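Local atomic coordinates of histone-lysine N-methyltransferase, H3 lysine-9 specific SUVH4 (Arabidopsis thaliana, PDB entry 4QEO), a protein that methylates histone H3 to set a mark of transcriptional repression, and binds methylated DNA, so that histone methylation follows DNA methylation. Residues G170-C173 against K179-Y182; F193-Q196 against F202-Y205; F355-F360 against G453-F458; V469-S474 against R480-V485. All blocks are in the same frame, centred on the assembly; numbering follows the deposited sequence.

Interaction 1 of 4, residues G170-C173 against K179-Y182; sequences GHNC and KRVY. With nucleotides of chain B.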
# COMPACT_ATOMS: atom_id res chain seq x y z
N GLY A 170 -0.63 -16.60 6.81
CA GLY A 170 -1.73 -15.69 7.05
C GLY A 170 -1.62 -15.20 8.47
O GLY A 170 -1.14 -15.91 9.34
N HIS A 171 -2.05 -13.96 8.70
CA HIS A 171 -2.00 -13.34 10.02
C HIS A 171 -3.30 -12.57 10.16
O HIS A 171 -3.71 -11.86 9.23
CB HIS A 171 -0.86 -12.32 10.13
CG HIS A 171 0.52 -12.89 9.94
ND1 HIS A 171 1.26 -13.42 10.98
CD2 HIS A 171 1.30 -12.97 8.84
CE1 HIS A 171 2.44 -13.82 10.52
NE2 HIS A 171 2.49 -13.55 9.23
N ASN A 172 -3.93 -12.69 11.32
CA ASN A 172 -5.08 -11.86 11.65
C ASN A 172 -4.61 -10.47 12.02
O ASN A 172 -3.59 -10.32 12.68
CB ASN A 172 -5.89 -12.47 12.79
CG ASN A 172 -6.80 -13.58 12.33
OD1 ASN A 172 -7.20 -13.62 11.16
ND2 ASN A 172 -7.14 -14.48 13.24
N CYS A 173 -5.35 -9.47 11.57
CA CYS A 173 -5.04 -8.08 11.89
C CYS A 173 -6.18 -7.44 12.68
O CYS A 173 -7.35 -7.56 12.31
CB CYS A 173 -4.82 -7.27 10.61
SG CYS A 173 -3.35 -7.69 9.70
N LYS A 179 -8.43 -6.92 7.46
CA LYS A 179 -8.66 -8.05 8.29
C LYS A 179 -7.53 -9.06 8.39
O LYS A 179 -7.27 -9.63 9.42
CB LYS A 179 -9.95 -8.70 7.86
CG LYS A 179 -11.17 -7.82 8.13
CD LYS A 179 -11.72 -8.10 9.51
CE LYS A 179 -13.13 -7.57 9.68
NZ LYS A 179 -14.07 -8.45 8.96
N ARG A 180 -6.91 -9.32 7.26
CA ARG A 180 -5.86 -10.31 7.12
C ARG A 180 -4.70 -9.89 6.23
O ARG A 180 -4.87 -9.15 5.31
CB ARG A 180 -6.45 -11.62 6.65
CG ARG A 180 -5.65 -12.79 7.16
CD ARG A 180 -6.50 -13.94 7.66
NE ARG A 180 -6.36 -14.97 6.69
CZ ARG A 180 -6.98 -16.13 6.71
NH1 ARG A 180 -7.80 -16.42 7.69
NH2 ARG A 180 -6.76 -16.96 5.74
N VAL A 181 -3.52 -10.37 6.56
CA VAL A 181 -2.35 -10.11 5.77
C VAL A 181 -1.54 -11.39 5.61
O VAL A 181 -1.57 -12.23 6.47
CB VAL A 181 -1.53 -9.00 6.41
CG1 VAL A 181 -0.88 -9.46 7.67
CG2 VAL A 181 -0.49 -8.50 5.47
N TYR A 182 -0.85 -11.53 4.50
CA TYR A 182 -0.07 -12.73 4.21
C TYR A 182 1.39 -12.33 4.08
O TYR A 182 1.72 -11.49 3.26
CB TYR A 182 -0.59 -13.37 2.92
CG TYR A 182 -2.00 -13.89 3.07
CD1 TYR A 182 -3.09 -13.09 2.75
CD2 TYR A 182 -2.24 -15.17 3.55
CE1 TYR A 182 -4.41 -13.56 2.90
CE2 TYR A 182 -3.54 -15.65 3.70
CZ TYR A 182 -4.62 -14.84 3.38
OH TYR A 182 -5.92 -15.32 3.53
P DA B 8 -6.71 -19.54 3.19
OP1 DA B 8 -5.31 -19.31 3.01
OP2 DA B 8 -7.40 -18.81 4.19
O5' DA B 8 -7.29 -19.16 1.77
C5' DA B 8 -8.68 -18.96 1.60
C4' DA B 8 -8.93 -17.68 0.85
O4' DA B 8 -10.21 -17.77 0.21
C3' DA B 8 -9.03 -16.46 1.74
O3' DA B 8 -8.68 -15.30 0.99
C2' DA B 8 -10.47 -16.52 2.21
C1' DA B 8 -11.20 -17.23 1.07
N9 DA B 8 -12.10 -18.32 1.44
C8 DA B 8 -11.99 -19.22 2.46
N7 DA B 8 -12.95 -20.11 2.49
C5 DA B 8 -13.73 -19.78 1.40
C6 DA B 8 -14.91 -20.34 0.88
N6 DA B 8 -15.52 -21.40 1.40
N1 DA B 8 -15.44 -19.77 -0.23
C2 DA B 8 -14.83 -18.71 -0.75
N3 DA B 8 -13.72 -18.09 -0.36
C4 DA B 8 -13.22 -18.68 0.74
P DT B 9 -8.48 -13.88 1.57
OP1 DT B 9 -7.74 -13.11 0.64
OP2 DT B 9 -8.03 -14.01 2.92
O5' DT B 9 -9.97 -13.33 1.60
C5' DT B 9 -10.64 -12.97 0.40
C4' DT B 9 -12.12 -12.76 0.63
O4' DT B 9 -12.77 -14.01 0.86
C3' DT B 9 -12.50 -11.89 1.83
O3' DT B 9 -12.75 -10.57 1.39
C2' DT B 9 -13.76 -12.53 2.37
C1' DT B 9 -13.99 -13.74 1.48
N1 DT B 9 -14.40 -14.96 2.17
C2 DT B 9 -15.52 -15.63 1.72
O2 DT B 9 -16.22 -15.22 0.82
N3 DT B 9 -15.79 -16.79 2.39
C4 DT B 9 -15.07 -17.34 3.42
O4 DT B 9 -15.43 -18.40 3.91
C5 DT B 9 -13.90 -16.60 3.82
C7 DT B 9 -13.06 -17.12 4.95
C6 DT B 9 -13.62 -15.47 3.17
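Gly170 lies against the ring of Tyr182, its CA 3.6 Å from CD2, on the side of the sheet from which Tyr182 and Arg180 reach the DNA backbone. The ring lies obliquely against the glycine, CD2 and CE2 both near its CA. The hydroxyl of Tyr182 donates to OP2 of DT9 of chain B at 2.6 Å, with the phosphate oxygen at the ring edge, in its plane. It also accepts a bond from Arg180: NH2 lies 2.9 Å from OH, which is tilted 24° from the guanidinium plane. NH2 also approaches OP2 of DA8 of chain B, at the guanidinium edge, but that bond is modelled too short for its exact length to be trusted. With CG anti to the backbone N (chi1 -150°), Arg180 sets CG near His171 O, and bends at chi2 and chi3 bring NH2 to the tyrosine hydroxyl and the phosphate; on the way CD passes OD1 of Asn172 at 3.6 Å. On the other face, that of His171 and Val181, the His171 ring has Val181 O near its plane at one edge and bonds Thr183 OG1 through NE2. Beside Val181, SG of Cys173 meets CG1 at 3.7 Å. Antiparallel pairing fixes the backbones, with His171 N 2.9 Å from Val181 O. One hydroxyl thus joins a cationic group to a phosphate, consistent with recognition of the DNA backbone by charge and hydrogen bonding.

Interaction 2 of 4, residues F193-Q196 against F202-Y205; sequences FWAQ and FTVY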
# COMPACT_ATOMS: atom_id res chain seq x y z
N PHE A 193 8.40 -36.50 5.06
CA PHE A 193 6.95 -36.53 5.03
C PHE A 193 6.46 -37.91 5.34
O PHE A 193 7.19 -38.90 5.15
CB PHE A 193 6.42 -36.08 3.66
CG PHE A 193 6.74 -37.06 2.56
CD1 PHE A 193 7.98 -37.02 1.93
CD2 PHE A 193 5.82 -38.03 2.18
CE1 PHE A 193 8.30 -37.94 0.94
CE2 PHE A 193 6.14 -38.97 1.19
CZ PHE A 193 7.38 -38.93 0.58
N TRP A 194 5.23 -38.02 5.81
CA TRP A 194 4.73 -39.36 6.14
C TRP A 194 3.22 -39.33 6.21
O TRP A 194 2.64 -38.27 6.17
CB TRP A 194 5.34 -39.84 7.48
CG TRP A 194 4.91 -39.01 8.63
CD1 TRP A 194 3.85 -39.25 9.47
CD2 TRP A 194 5.50 -37.77 9.07
NE1 TRP A 194 3.76 -38.24 10.41
CE2 TRP A 194 4.76 -37.33 10.19
CE3 TRP A 194 6.59 -37.01 8.63
CZ2 TRP A 194 5.08 -36.15 10.87
CZ3 TRP A 194 6.91 -35.84 9.32
CH2 TRP A 194 6.15 -35.42 10.41
N ALA A 195 2.59 -40.50 6.31
CA ALA A 195 1.14 -40.56 6.47
C ALA A 195 0.86 -41.01 7.88
O ALA A 195 1.57 -41.85 8.39
CB ALA A 195 0.55 -41.56 5.49
N GLN A 196 -0.19 -40.48 8.50
CA GLN A 196 -0.61 -40.97 9.81
C GLN A 196 -2.07 -40.62 9.99
O GLN A 196 -2.62 -39.89 9.20
CB GLN A 196 0.23 -40.32 10.92
CG GLN A 196 -0.02 -38.82 11.10
CD GLN A 196 0.57 -38.30 12.40
OE1 GLN A 196 1.77 -38.04 12.51
NE2 GLN A 196 -0.28 -38.14 13.41
N PHE A 202 -8.81 -39.55 10.36
CA PHE A 202 -8.61 -39.88 8.95
C PHE A 202 -7.12 -39.76 8.61
O PHE A 202 -6.39 -39.02 9.26
CB PHE A 202 -9.42 -38.93 8.06
CG PHE A 202 -10.90 -39.00 8.30
CD1 PHE A 202 -11.67 -40.00 7.71
CD2 PHE A 202 -11.53 -38.08 9.14
CE1 PHE A 202 -13.06 -40.07 7.93
CE2 PHE A 202 -12.92 -38.14 9.37
CZ PHE A 202 -13.68 -39.14 8.76
N THR A 203 -6.69 -40.46 7.57
CA THR A 203 -5.31 -40.36 7.12
C THR A 203 -5.02 -38.94 6.65
O THR A 203 -5.78 -38.38 5.87
CB THR A 203 -5.04 -41.31 5.94
OG1 THR A 203 -5.28 -42.66 6.36
CG2 THR A 203 -3.58 -41.18 5.46
N VAL A 204 -3.94 -38.37 7.17
CA VAL A 204 -3.35 -37.16 6.62
C VAL A 204 -1.89 -37.38 6.28
O VAL A 204 -1.20 -38.22 6.89
CB VAL A 204 -3.43 -35.97 7.58
CG1 VAL A 204 -4.88 -35.56 7.78
CG2 VAL A 204 -2.70 -36.28 8.90
N TYR A 205 -1.43 -36.66 5.27
CA TYR A 205 -0.02 -36.59 4.95
C TYR A 205 0.52 -35.40 5.70
O TYR A 205 -0.16 -34.41 5.85
CB TYR A 205 0.20 -36.49 3.44
CG TYR A 205 -0.03 -37.84 2.82
CD1 TYR A 205 -1.31 -38.25 2.43
CD2 TYR A 205 1.01 -38.76 2.73
CE1 TYR A 205 -1.54 -39.53 1.91
CE2 TYR A 205 0.80 -40.02 2.22
CZ TYR A 205 -0.47 -40.40 1.81
OH TYR A 205 -0.66 -41.66 1.31
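Ala195 places its CB over one face of the Tyr205 ring, 4.1 Å from the centroid and 29° off the ring normal. This is a CH-pi contact, and it is displaced toward one side of the ring: CE2 is the nearest ring atom to CB, at 3.6 Å. The tyrosine reaches this position because its CG stands anti to its own carbonyl carbon (chi1 -76°), which leans the ring back across the neighbouring strand. Ala195 and Tyr205 form an antiparallel non-hydrogen-bonded pair, with CA atoms 4.4 Å apart, so their side chains leave the same face of the sheet. CG2 of Thr203 also borders the methyl of Ala195, at 4.1 Å.

The next pair, Gln196 with Val204, is hydrogen-bonded in both directions: Gln196 N to Val204 O is 3.0 Å, and Val204 N to Gln196 O is 2.9 Å. On that second face the side chain of Gln196 turns back along its own strand. Its OE1 accepts from Trp194 NE1 at 2.9 Å in a virtually straight bond (179°), the oxygen lying in the indole plane and the N-H meeting a lone pair of the amide. This in-plane bond would restrain the rotation of the amide against the indole, which packs on Lys206 and Arg208 of the opposite strand.

The contact lies at the turn end of the hairpin of strands 180-197 and 203-211 in the SRA domain. Helix 151-161 meets it through Phe193, which touches Lys156 and Cys159, while strand 125-129 pairs with 203-211 along its other edge.

Interaction 3 of 4, residues F355-F360 against G453-F458; sequences FNLEVF and GNFARF. With SAH (S-adenosyl-L-homocysteine), chain E.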
# COMPACT_ATOMS: atom_id res chain seq x y z
N PHE A 355 -5.85 7.73 10.31
CA PHE A 355 -4.78 6.82 10.74
C PHE A 355 -3.95 7.37 11.90
O PHE A 355 -3.76 8.58 12.02
CB PHE A 355 -3.82 6.50 9.59
CG PHE A 355 -4.51 6.08 8.32
CD1 PHE A 355 -5.02 4.81 8.18
CD2 PHE A 355 -4.62 6.96 7.26
CE1 PHE A 355 -5.65 4.42 7.01
CE2 PHE A 355 -5.26 6.58 6.08
CZ PHE A 355 -5.77 5.31 5.96
N ASN A 356 -3.43 6.46 12.71
CA ASN A 356 -2.50 6.82 13.77
C ASN A 356 -1.10 6.97 13.19
O ASN A 356 -0.50 6.00 12.74
CB ASN A 356 -2.53 5.75 14.87
CG ASN A 356 -3.88 5.66 15.57
OD1 ASN A 356 -4.42 6.67 16.02
ND2 ASN A 356 -4.44 4.46 15.65
N LEU A 357 -0.59 8.19 13.20
CA LEU A 357 0.69 8.48 12.58
C LEU A 357 1.69 8.95 13.61
O LEU A 357 1.34 9.29 14.74
CB LEU A 357 0.53 9.57 11.52
CG LEU A 357 -0.52 9.32 10.44
CD1 LEU A 357 -0.51 10.45 9.44
CD2 LEU A 357 -0.29 7.98 9.75
N GLU A 358 2.94 9.01 13.20
CA GLU A 358 4.00 9.45 14.08
C GLU A 358 5.02 10.25 13.28
O GLU A 358 5.37 9.88 12.16
CB GLU A 358 4.67 8.23 14.74
CG GLU A 358 5.89 8.56 15.57
CD GLU A 358 6.68 7.31 15.97
OE1 GLU A 358 6.26 6.18 15.63
OE2 GLU A 358 7.74 7.46 16.63
N VAL A 359 5.47 11.36 13.84
CA VAL A 359 6.61 12.07 13.28
C VAL A 359 7.83 11.59 14.04
O VAL A 359 7.80 11.48 15.26
CB VAL A 359 6.45 13.60 13.40
CG1 VAL A 359 7.75 14.31 13.03
CG2 VAL A 359 5.31 14.07 12.51
N PHE A 360 8.90 11.28 13.32
CA PHE A 360 10.13 10.82 13.97
C PHE A 360 11.37 11.43 13.34
O PHE A 360 11.39 11.74 12.15
CB PHE A 360 10.21 9.29 13.95
CG PHE A 360 10.37 8.70 12.58
CD1 PHE A 360 9.27 8.55 11.74
CD2 PHE A 360 11.61 8.25 12.14
CE1 PHE A 360 9.41 7.99 10.48
CE2 PHE A 360 11.75 7.68 10.88
CZ PHE A 360 10.65 7.55 10.05
N GLY A 453 1.30 25.15 9.30
CA GLY A 453 0.74 24.15 8.42
C GLY A 453 0.24 22.95 9.20
O GLY A 453 0.27 22.95 10.43
N ASN A 454 -0.24 21.93 8.48
CA ASN A 454 -0.55 20.65 9.11
C ASN A 454 0.67 19.72 9.00
O ASN A 454 1.77 20.17 8.67
CB ASN A 454 -1.80 20.03 8.50
CG ASN A 454 -1.57 19.51 7.10
OD1 ASN A 454 -0.58 19.84 6.44
ND2 ASN A 454 -2.50 18.69 6.62
N PHE A 455 0.49 18.42 9.25
CA PHE A 455 1.62 17.49 9.34
C PHE A 455 2.27 17.15 8.00
O PHE A 455 3.38 16.60 7.96
CB PHE A 455 1.24 16.20 10.08
CG PHE A 455 0.40 15.24 9.27
CD1 PHE A 455 1.00 14.27 8.48
CD2 PHE A 455 -0.99 15.29 9.32
CE1 PHE A 455 0.23 13.38 7.75
CE2 PHE A 455 -1.76 14.41 8.59
CZ PHE A 455 -1.15 13.44 7.81
N ALA A 456 1.57 17.47 6.92
CA ALA A 456 2.03 17.14 5.57
C ALA A 456 3.46 17.58 5.30
O ALA A 456 4.21 16.88 4.62
CB ALA A 456 1.09 17.76 4.54
N ARG A 457 3.84 18.74 5.84
CA ARG A 457 5.17 19.29 5.61
C ARG A 457 6.33 18.43 6.16
O ARG A 457 7.48 18.63 5.78
CB ARG A 457 5.26 20.72 6.16
CG ARG A 457 4.91 20.83 7.64
CD ARG A 457 6.15 20.98 8.50
NE ARG A 457 6.69 22.33 8.44
CZ ARG A 457 7.83 22.72 8.99
NH1 ARG A 457 8.23 23.97 8.87
NH2 ARG A 457 8.58 21.85 9.66
N PHE A 458 6.01 17.50 7.04
CA PHE A 458 7.03 16.65 7.65
C PHE A 458 7.33 15.40 6.82
O PHE A 458 8.23 14.62 7.15
CB PHE A 458 6.62 16.23 9.06
CG PHE A 458 6.62 17.36 10.05
CD1 PHE A 458 7.82 17.89 10.50
CD2 PHE A 458 5.43 17.89 10.52
CE1 PHE A 458 7.83 18.94 11.40
CE2 PHE A 458 5.44 18.94 11.43
CZ PHE A 458 6.64 19.46 11.87
N SAH E . 12.73 16.15 6.95
CA SAH E . 12.14 17.47 6.82
CB SAH E . 10.71 17.38 6.28
CG SAH E . 10.61 17.43 4.75
SD SAH E . 10.81 19.11 4.11
C SAH E . 12.20 18.25 8.13
O SAH E . 11.42 19.17 8.35
OXT SAH E . 13.04 17.98 8.99
C5' SAH E . 12.05 18.63 2.89
C4' SAH E . 13.46 18.80 3.43
O4' SAH E . 13.82 17.62 4.14
C3' SAH E . 14.48 19.01 2.33
O3' SAH E . 14.88 20.36 2.26
C2' SAH E . 15.66 18.14 2.72
O2' SAH E . 16.64 18.89 3.39
C1' SAH E . 15.06 17.12 3.67
N9 SAH E . 14.83 15.89 2.91
C8 SAH E . 13.63 15.44 2.42
N7 SAH E . 13.83 14.28 1.76
C5 SAH E . 15.15 13.99 1.82
C6 SAH E . 15.90 12.93 1.32
N6 SAH E . 15.29 11.96 0.63
N1 SAH E . 17.26 12.89 1.53
C2 SAH E . 17.88 13.90 2.24
N3 SAH E . 17.13 14.95 2.74
C4 SAH E . 15.79 14.99 2.54
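An extended strand, 357-360, faces a short 3-10 turn, 456-458, closed by the bond from Phe458 N to Phe455 O (2.9 Å); the nearest pair of CA atoms, Val359 and Phe458, is 7.3 Å apart, so side chains alone bridge the two segments. Leu357 meets Phe455 roughly at a right angle. Its CD1 branch sits 3.5 Å from CE1 and equally near CZ, an oblique approach to the far end of the ring. Phe455 holds its CG between the backbone N and the carbonyl carbon (chi1 76°), an orientation that directs the ring at the strand. Val359 adds a looser touch, CG2 to Phe458 CB at 4.3 Å.

This packing belongs to the SET domain, where the turn lies on the wall of the cofactor pocket. Arg457 O and Phe458 O approach CB of S-adenosylhomocysteine, at 3.5 Å for Arg457 O. CD of Arg457 rests 3.5 Å above the plane of the Phe458 ring, over its centre, and the bent arginine chain continues to NE, which bonds Ala449 O, and to cation-pi contacts with Tyr402 and Phe271. Val369, on the strand beside 357-361, touches both Val359 and Phe458.

Interaction 4 of 4, residues V469-S474 against R480-V485; sequences VQCVLS and RLARVV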
# COMPACT_ATOMS: atom_id res chain seq x y z
N VAL A 469 0.70 12.69 -5.17
CA VAL A 469 0.02 13.97 -5.11
C VAL A 469 -1.16 14.01 -6.06
O VAL A 469 -1.01 13.74 -7.25
CB VAL A 469 0.97 15.12 -5.50
CG1 VAL A 469 0.18 16.39 -5.78
CG2 VAL A 469 2.00 15.34 -4.41
N GLN A 470 -2.33 14.36 -5.53
CA GLN A 470 -3.54 14.47 -6.31
C GLN A 470 -4.14 15.86 -6.15
O GLN A 470 -4.43 16.30 -5.02
CB GLN A 470 -4.54 13.40 -5.88
CG GLN A 470 -5.86 13.49 -6.61
CD GLN A 470 -5.72 13.25 -8.08
OE1 GLN A 470 -5.34 12.15 -8.51
NE2 GLN A 470 -6.01 14.26 -8.88
N CYS A 471 -4.32 16.56 -7.27
CA CYS A 471 -4.99 17.86 -7.25
C CYS A 471 -6.49 17.68 -7.10
O CYS A 471 -7.10 16.87 -7.80
CB CYS A 471 -4.68 18.68 -8.51
SG CYS A 471 -3.01 19.38 -8.54
N VAL A 472 -7.08 18.42 -6.16
CA VAL A 472 -8.50 18.32 -5.89
C VAL A 472 -9.13 19.72 -5.90
O VAL A 472 -8.61 20.63 -5.27
CB VAL A 472 -8.76 17.69 -4.51
CG1 VAL A 472 -10.26 17.62 -4.21
CG2 VAL A 472 -8.13 16.31 -4.42
N LEU A 473 -10.24 19.87 -6.63
CA LEU A 473 -11.06 21.08 -6.56
C LEU A 473 -12.39 20.77 -5.85
O LEU A 473 -13.04 19.76 -6.16
CB LEU A 473 -11.33 21.64 -7.96
CG LEU A 473 -10.13 22.23 -8.70
CD1 LEU A 473 -10.44 22.44 -10.18
CD2 LEU A 473 -9.68 23.53 -8.06
N SER A 474 -12.78 21.61 -4.90
CA SER A 474 -14.03 21.38 -4.17
C SER A 474 -14.76 22.68 -3.90
O SER A 474 -15.97 22.78 -4.14
CB SER A 474 -13.77 20.68 -2.83
OG SER A 474 -12.70 21.30 -2.12
N ARG A 480 -5.35 26.74 -10.65
CA ARG A 480 -4.18 27.44 -10.11
C ARG A 480 -4.12 27.33 -8.58
O ARG A 480 -3.04 27.35 -7.99
CB ARG A 480 -4.24 28.92 -10.49
CG ARG A 480 -4.32 29.19 -11.99
CD ARG A 480 -4.45 30.68 -12.30
NE ARG A 480 -5.72 31.25 -11.83
CZ ARG A 480 -6.02 32.54 -11.87
NH1 ARG A 480 -5.15 33.41 -12.36
NH2 ARG A 480 -7.20 32.97 -11.42
N LEU A 481 -5.29 27.24 -7.97
CA LEU A 481 -5.43 27.22 -6.52
C LEU A 481 -6.03 25.91 -6.03
O LEU A 481 -6.73 25.89 -5.02
CB LEU A 481 -6.34 28.37 -6.06
CG LEU A 481 -5.74 29.75 -5.81
CD1 LEU A 481 -4.30 29.63 -5.34
CD2 LEU A 481 -5.87 30.61 -7.04
N ALA A 482 -5.77 24.83 -6.75
CA ALA A 482 -6.30 23.52 -6.35
C ALA A 482 -5.80 23.11 -4.98
O ALA A 482 -4.74 23.54 -4.52
CB ALA A 482 -5.93 22.46 -7.37
N ARG A 483 -6.60 22.30 -4.30
CA ARG A 483 -6.16 21.63 -3.09
C ARG A 483 -5.16 20.54 -3.46
O ARG A 483 -5.31 19.85 -4.47
CB ARG A 483 -7.37 21.06 -2.33
CG ARG A 483 -8.27 22.16 -1.74
CD ARG A 483 -9.55 21.62 -1.15
NE ARG A 483 -9.27 20.52 -0.24
CZ ARG A 483 -9.89 19.34 -0.26
NH1 ARG A 483 -10.85 19.08 -1.15
NH2 ARG A 483 -9.54 18.42 0.61
N VAL A 484 -4.10 20.42 -2.66
CA VAL A 484 -3.06 19.44 -2.92
C VAL A 484 -3.18 18.33 -1.89
O VAL A 484 -2.97 18.58 -0.70
CB VAL A 484 -1.67 20.08 -2.80
CG1 VAL A 484 -0.57 19.03 -2.94
CG2 VAL A 484 -1.52 21.19 -3.84
N VAL A 485 -3.53 17.13 -2.33
CA VAL A 485 -3.82 16.04 -1.39
C VAL A 485 -2.94 14.79 -1.61
O VAL A 485 -2.81 14.29 -2.72
CB VAL A 485 -5.32 15.64 -1.44
CG1 VAL A 485 -5.62 14.55 -0.42
CG2 VAL A 485 -6.22 16.85 -1.17
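Val472 and Arg483 form the tight part of this contact, a hydrogen-bonded antiparallel pair in which Val472 N to Arg483 O and Arg483 N to Val472 O are both 2.8 Å. The arginine side chain passes obliquely beside Val472, NH1 within 3.4 Å of CG1, and NH1 donates to Ser474 OG at 3.0 Å, with that oxygen tilted 28° from the guanidinium plane. A bend at chi3 (50°) brings the group round to the serine. Glu383 at NE and Glu333 at NH1 form salt bridges and Ser349 bonds NH2, so the guanidinium is held at all three nitrogens.

Further along the same face, the CG2 methyls of Val472 and Val485 meet at 3.8 Å, and Gln470 pairs with Val485. The face of Cys471 and Val484 is buried apolar packing without side-chain bonds between the segments: Val469 CG1 meets Val484 CG1 at 3.9 Å, and Cys471 CB meets Ala482 CB at 4.1 Å. Leu473 brings CD2 to within 3.8 Å of Ala482 CA. Beyond Ala482 the segments separate, and on this loose, solvent side the exposed Arg480 points away and salt-bridges Asp478.

The two strands are neighbours in a four-stranded mixed sheet with 331-332 and 380-383 at its edges. Together 467-473 and 483-488 form an antiparallel hairpin of the SET domain, joined through 331-332 to the part of the chain that carries the pre-SET zinc cysteines.

How the interactions relate
Interactions 1 and 2 share strand 180-197 of the SRA sheet, with centres 28 Å apart; interaction 1 touches the DNA phosphates directly, whereas the nearest atom of interaction 2 is about 7 Å from the nucleic acid. Interactions 3 and 4 belong to the SET domain and lie closer together, their nearest atoms about 7 Å apart. Interaction 3 borders the bound S-adenosylhomocysteine, while in interaction 4 Val469 is about 13 Å from that ligand and Ser474 about 9 Å from a zinc ion, measured from the side chains. Between the two domains, interactions 1 and 3 come within about 12 Å at nearest atoms, but at the Phe355 end, away from the cofactor.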